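Local structure of NTD biosynthesis operon protein NtdA (Bacillus subtilis subsp. subtilis, 4K2M) at residues A[52-60]-A[314-325]. The protein catalyses the reversible pyridoxal phosphate-dependent transamination of 3-dehydro-glucose 6-phosphate with glutamate to give kanosamine 6-phosphate, a step in kanosamine biosynthesis. Numbering follows the deposited sequence.
With ACT (acetate ion), chain F.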
loop_
_atom_site.group_PDB
_atom_site.type_symbol
_atom_site.label_atom_id
_atom_site.label_comp_id
_atom_site.label_asym_id
_atom_site.label_seq_id
_atom_site.Cartn_x
_atom_site.Cartn_y
_atom_site.Cartn_z
ATOM N N ASP A 52 -11.967 -38.564 -5.113
ATOM C CA ASP A 52 -11.302 -39.172 -3.958
ATOM C C ASP A 52 -10.406 -38.066 -3.434
ATOM O O ASP A 52 -9.504 -37.640 -4.148
ATOM C CB ASP A 52 -10.423 -40.356 -4.368
ATOM C CG ASP A 52 -9.637 -40.925 -3.186
ATOM O OD1 ASP A 52 -8.431 -40.602 -3.035
ATOM O OD2 ASP A 52 -10.237 -41.679 -2.386
ATOM N N ILE A 53 -10.679 -37.563 -2.237
ATOM C CA ILE A 53 -9.995 -36.340 -1.808
ATOM C C ILE A 53 -8.492 -36.514 -1.801
ATOM O O ILE A 53 -7.771 -35.665 -2.345
ATOM C CB ILE A 53 -10.463 -35.844 -0.442
ATOM C CG1 ILE A 53 -11.909 -35.380 -0.533
ATOM C CG2 ILE A 53 -9.578 -34.641 0.039
ATOM C CD1 ILE A 53 -12.583 -35.300 0.813
ATOM N N GLU A 54 -8.012 -37.598 -1.194
ATOM C CA GLU A 54 -6.566 -37.766 -1.036
ATOM C C GLU A 54 -5.855 -37.783 -2.380
ATOM O O GLU A 54 -4.835 -37.132 -2.562
ATOM C CB GLU A 54 -6.218 -39.000 -0.182
ATOM C CG GLU A 54 -6.611 -38.871 1.307
ATOM C CD GLU A 54 -7.998 -39.407 1.628
ATOM O OE1 GLU A 54 -8.858 -39.504 0.709
ATOM O OE2 GLU A 54 -8.221 -39.741 2.818
ATOM N N HIS A 55 -6.405 -38.497 -3.351
ATOM C CA HIS A 55 -5.762 -38.540 -4.651
ATOM C C HIS A 55 -6.047 -37.309 -5.517
ATOM O O HIS A 55 -5.125 -36.724 -6.114
ATOM C CB HIS A 55 -6.149 -39.800 -5.431
ATOM C CG HIS A 55 -5.445 -39.897 -6.744
ATOM N ND1 HIS A 55 -4.095 -40.167 -6.843
ATOM C CD2 HIS A 55 -5.882 -39.691 -8.010
ATOM C CE1 HIS A 55 -3.741 -40.158 -8.116
ATOM N NE2 HIS A 55 -4.804 -39.862 -8.843
ATOM N N ASP A 56 -7.318 -36.921 -5.615
ATOM C CA ASP A 56 -7.702 -35.923 -6.615
ATOM C C ASP A 56 -7.383 -34.496 -6.191
ATOM O O ASP A 56 -7.022 -33.664 -7.034
ATOM C CB ASP A 56 -9.180 -36.064 -7.005
ATOM C CG ASP A 56 -9.468 -37.377 -7.715
ATOM O OD1 ASP A 56 -8.696 -37.730 -8.629
ATOM O OD2 ASP A 56 -10.456 -38.047 -7.350
ATOM N N LEU A 57 -7.495 -34.210 -4.895
ATOM C CA LEU A 57 -7.183 -32.860 -4.420
ATOM C C LEU A 57 -5.745 -32.714 -3.943
ATOM O O LEU A 57 -5.166 -31.640 -4.060
ATOM C CB LEU A 57 -8.140 -32.417 -3.310
ATOM C CG LEU A 57 -9.619 -32.416 -3.684
ATOM C CD1 LEU A 57 -10.440 -31.705 -2.612
ATOM C CD2 LEU A 57 -9.825 -31.772 -5.056
ATOM N N PHE A 58 -5.169 -33.788 -3.403
ATOM C CA PHE A 58 -3.848 -33.695 -2.781
ATOM C C PHE A 58 -2.743 -34.448 -3.507
ATOM O O PHE A 58 -1.571 -34.299 -3.170
ATOM C CB PHE A 58 -3.909 -34.166 -1.324
ATOM C CG PHE A 58 -4.595 -33.191 -0.410
ATOM C CD1 PHE A 58 -3.858 -32.193 0.226
ATOM C CD2 PHE A 58 -5.969 -33.270 -0.181
ATOM C CE1 PHE A 58 -4.483 -31.285 1.066
ATOM C CE2 PHE A 58 -6.606 -32.358 0.664
ATOM C CZ PHE A 58 -5.859 -31.372 1.289
ATOM N N ASN A 59 -3.121 -35.245 -4.496
ATOM C CA ASN A 59 -2.164 -36.112 -5.200
ATOM C C ASN A 59 -1.281 -36.881 -4.201
ATOM O O ASN A 59 -0.053 -36.908 -4.334
ATOM C CB ASN A 59 -1.293 -35.303 -6.168
ATOM C CG ASN A 59 -0.494 -36.189 -7.117
ATOM O OD1 ASN A 59 -0.930 -37.280 -7.468
ATOM N ND2 ASN A 59 0.677 -35.716 -7.536
ATOM N N TYR A 60 -1.926 -37.500 -3.213
ATOM C CA TYR A 60 -1.243 -38.194 -2.112
ATOM C C TYR A 60 -0.216 -39.185 -2.666
ATOM O O TYR A 60 -0.554 -40.052 -3.480
ATOM C CB TYR A 60 -2.281 -38.966 -1.283
ATOM C CG TYR A 60 -1.806 -39.524 0.056
ATOM C CD1 TYR A 60 -0.609 -39.111 0.636
ATOM C CD2 TYR A 60 -2.559 -40.471 0.725
ATOM C CE1 TYR A 60 -0.186 -39.629 1.860
ATOM C CE2 TYR A 60 -2.155 -40.997 1.948
ATOM C CZ TYR A 60 -0.974 -40.566 2.517
ATOM O OH TYR A 60 -0.586 -41.089 3.743
ATOM N N LEU A 314 -12.102 -23.868 -2.934
ATOM C CA LEU A 314 -11.336 -25.118 -2.987
ATOM C C LEU A 314 -10.221 -25.095 -1.943
ATOM O O LEU A 314 -10.010 -26.065 -1.221
ATOM C CB LEU A 314 -10.736 -25.340 -4.368
ATOM C CG LEU A 314 -9.733 -26.500 -4.432
ATOM C CD1 LEU A 314 -10.440 -27.842 -4.197
ATOM C CD2 LEU A 314 -8.961 -26.513 -5.746
ATOM N N ASN A 315 -9.519 -23.974 -1.850
ATOM C CA ASN A 315 -8.412 -23.873 -0.902
ATOM C C ASN A 315 -8.870 -23.959 0.537
ATOM O O ASN A 315 -8.220 -24.617 1.367
ATOM C CB ASN A 315 -7.595 -22.597 -1.138
ATOM C CG ASN A 315 -6.624 -22.728 -2.287
ATOM O OD1 ASN A 315 -6.344 -23.836 -2.777
ATOM N ND2 ASN A 315 -6.076 -21.592 -2.723
ATOM N N ASN A 316 -9.981 -23.303 0.853
ATOM C CA ASN A 316 -10.497 -23.380 2.215
ATOM C C ASN A 316 -10.951 -24.802 2.518
ATOM O O ASN A 316 -10.749 -25.294 3.629
ATOM C CB ASN A 316 -11.623 -22.369 2.464
ATOM C CG ASN A 316 -11.106 -21.053 3.019
ATOM O OD1 ASN A 316 -9.911 -20.753 2.911
ATOM N ND2 ASN A 316 -11.994 -20.270 3.633
ATOM N N PHE A 317 -11.523 -25.479 1.532
ATOM C CA PHE A 317 -11.887 -26.872 1.750
ATOM C C PHE A 317 -10.637 -27.725 2.029
ATOM O O PHE A 317 -10.627 -28.573 2.942
ATOM C CB PHE A 317 -12.660 -27.456 0.564
ATOM C CG PHE A 317 -13.052 -28.884 0.781
ATOM C CD1 PHE A 317 -14.186 -29.196 1.517
ATOM C CD2 PHE A 317 -12.249 -29.910 0.293
ATOM C CE1 PHE A 317 -14.539 -30.517 1.744
ATOM C CE2 PHE A 317 -12.585 -31.229 0.511
ATOM C CZ PHE A 317 -13.729 -31.541 1.231
ATOM N N LYS A 318 -9.573 -27.498 1.271
ATOM C CA LYS A 318 -8.355 -28.281 1.482
ATOM C C LYS A 318 -7.789 -28.038 2.877
ATOM O O LYS A 318 -7.313 -28.970 3.525
ATOM C CB LYS A 318 -7.323 -27.980 0.396
ATOM C CG LYS A 318 -7.686 -28.613 -0.973
ATOM C CD LYS A 318 -6.599 -28.342 -2.003
ATOM C CE LYS A 318 -5.426 -29.307 -1.829
ATOM N NZ LYS A 318 -4.341 -28.999 -2.826
ATOM N N ARG A 319 -7.834 -26.790 3.333
ATOM C CA ARG A 319 -7.426 -26.484 4.705
ATOM C C ARG A 319 -8.237 -27.252 5.726
ATOM O O ARG A 319 -7.678 -27.784 6.694
ATOM C CB ARG A 319 -7.540 -24.979 4.982
ATOM C CG ARG A 319 -6.513 -24.146 4.241
ATOM C CD ARG A 319 -6.776 -22.662 4.546
ATOM N NE ARG A 319 -5.786 -21.794 3.906
ATOM C CZ ARG A 319 -4.643 -21.417 4.473
ATOM N NH1 ARG A 319 -4.349 -21.817 5.702
ATOM N NH2 ARG A 319 -3.780 -20.655 3.798
ATOM N N LEU A 320 -9.552 -27.319 5.516
ATOM C CA LEU A 320 -10.416 -28.048 6.437
ATOM C C LEU A 320 -10.045 -29.540 6.442
ATOM O O LEU A 320 -10.000 -30.177 7.506
ATOM C CB LEU A 320 -11.888 -27.872 6.047
ATOM C CG LEU A 320 -12.869 -28.851 6.698
ATOM C CD1 LEU A 320 -12.951 -28.635 8.202
ATOM C CD2 LEU A 320 -14.257 -28.758 6.048
ATOM N N PHE A 321 -9.796 -30.094 5.258
ATOM C CA PHE A 321 -9.445 -31.509 5.163
ATOM C C PHE A 321 -8.176 -31.769 5.952
ATOM O O PHE A 321 -8.087 -32.742 6.709
ATOM C CB PHE A 321 -9.248 -31.958 3.711
ATOM C CG PHE A 321 -8.964 -33.431 3.577
ATOM C CD1 PHE A 321 -10.009 -34.351 3.594
ATOM C CD2 PHE A 321 -7.661 -33.899 3.460
ATOM C CE1 PHE A 321 -9.766 -35.716 3.480
ATOM C CE2 PHE A 321 -7.406 -35.264 3.345
ATOM C CZ PHE A 321 -8.468 -36.173 3.363
ATOM N N LEU A 322 -7.191 -30.895 5.779
ATOM C CA LEU A 322 -5.946 -31.009 6.528
ATOM C C LEU A 322 -6.175 -30.928 8.034
ATOM O O LEU A 322 -5.597 -31.710 8.790
ATOM C CB LEU A 322 -4.959 -29.920 6.103
ATOM C CG LEU A 322 -4.364 -30.159 4.716
ATOM C CD1 LEU A 322 -3.627 -28.897 4.266
ATOM C CD2 LEU A 322 -3.412 -31.378 4.686
ATOM N N ALA A 323 -7.007 -29.990 8.474
ATOM C CA ALA A 323 -7.259 -29.818 9.900
ATOM C C ALA A 323 -7.948 -31.058 10.455
ATOM O O ALA A 323 -7.589 -31.561 11.520
ATOM C CB ALA A 323 -8.100 -28.564 10.166
ATOM N N ASP A 324 -8.933 -31.553 9.714
ATOM C CA ASP A 324 -9.664 -32.758 10.114
ATOM C C ASP A 324 -8.704 -33.937 10.245
ATOM O O ASP A 324 -8.830 -34.751 11.166
ATOM C CB ASP A 324 -10.750 -33.060 9.074
ATOM C CG ASP A 324 -11.549 -34.319 9.393
ATOM O OD1 ASP A 324 -12.129 -34.417 10.496
ATOM O OD2 ASP A 324 -11.611 -35.195 8.521
ATOM N N ARG A 325 -7.737 -34.016 9.341
ATOM C CA ARG A 325 -6.796 -35.143 9.315
ATOM C C ARG A 325 -5.848 -35.077 10.517
ATOM O O ARG A 325 -5.579 -36.100 11.148
ATOM C CB ARG A 325 -6.028 -35.149 7.994
ATOM C CG ARG A 325 -5.280 -36.457 7.686
ATOM C CD ARG A 325 -4.940 -36.517 6.197
ATOM N NE ARG A 325 -4.319 -37.788 5.789
ATOM C CZ ARG A 325 -3.007 -38.020 5.757
ATOM N NH1 ARG A 325 -2.155 -37.086 6.134
ATOM N NH2 ARG A 325 -2.541 -39.199 5.342
HETATM C C ACT F . -1.273 -20.007 5.805
HETATM O O ACT F . -2.091 -20.893 5.993
HETATM O OXT ACT F . -1.152 -19.532 4.682
HETATM C CH3 ACT F . -0.415 -19.535 6.953
HETATM O O HOH W 1 -6.784 -39.052 5.010
#
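Ile53, Leu57 and Phe58 pack on Phe317, Lys318, Phe321 and Leu322, docking a short helix of the additional N-terminal domain onto helix 312-329 of the aspartate aminotransferase fold. Helix 53-57 runs roughly antiparallel to 314-325, at 145°, with the axes 12.1 Å apart at closest approach. Two phenylalanine rings, Phe58 and Phe321, lie between them. Phe321 reaches across with CG anti to its backbone N, which places its ring between Ile53 and Phe58. Ile53 CG2 sits over the centre of one face of its ring, a CH-pi contact at 3.5 Å from CG2 to the centroid. The Glu54 carboxylate stands nearly perpendicular to the same ring and brings OE2 to its edge. Phe58 meets Phe321 obliquely, its CE2 3.4 Å from Phe321 CD2, with the planes at 35°. Lys318 CE lies over one face of Phe58, offset toward the rim. The lysine chain bends at chi3 (80°), which brings NZ over that ring as a cation-pi partner and lets it donate to Leu57 O, at 3.0 Å from NZ. Leu57 CD1 packs on Phe317 CE2 at 3.8 Å, while Ile53 CD1 touches the edge of the Phe317 ring. Leu20 and Leu23 of helix 13-24 add to this apolar layer. At the other end, Asp427 pairs with both Tyr60 OH and Arg325 NH2, and Gln426 accepts from Arg325 NH1. The direct Arg325 NH2 to Tyr60 OH bond is weak. A water bridges the two segments, donating to Glu54 OE2 at 2.7 Å and accepting from Arg325 NE at 2.9 Å.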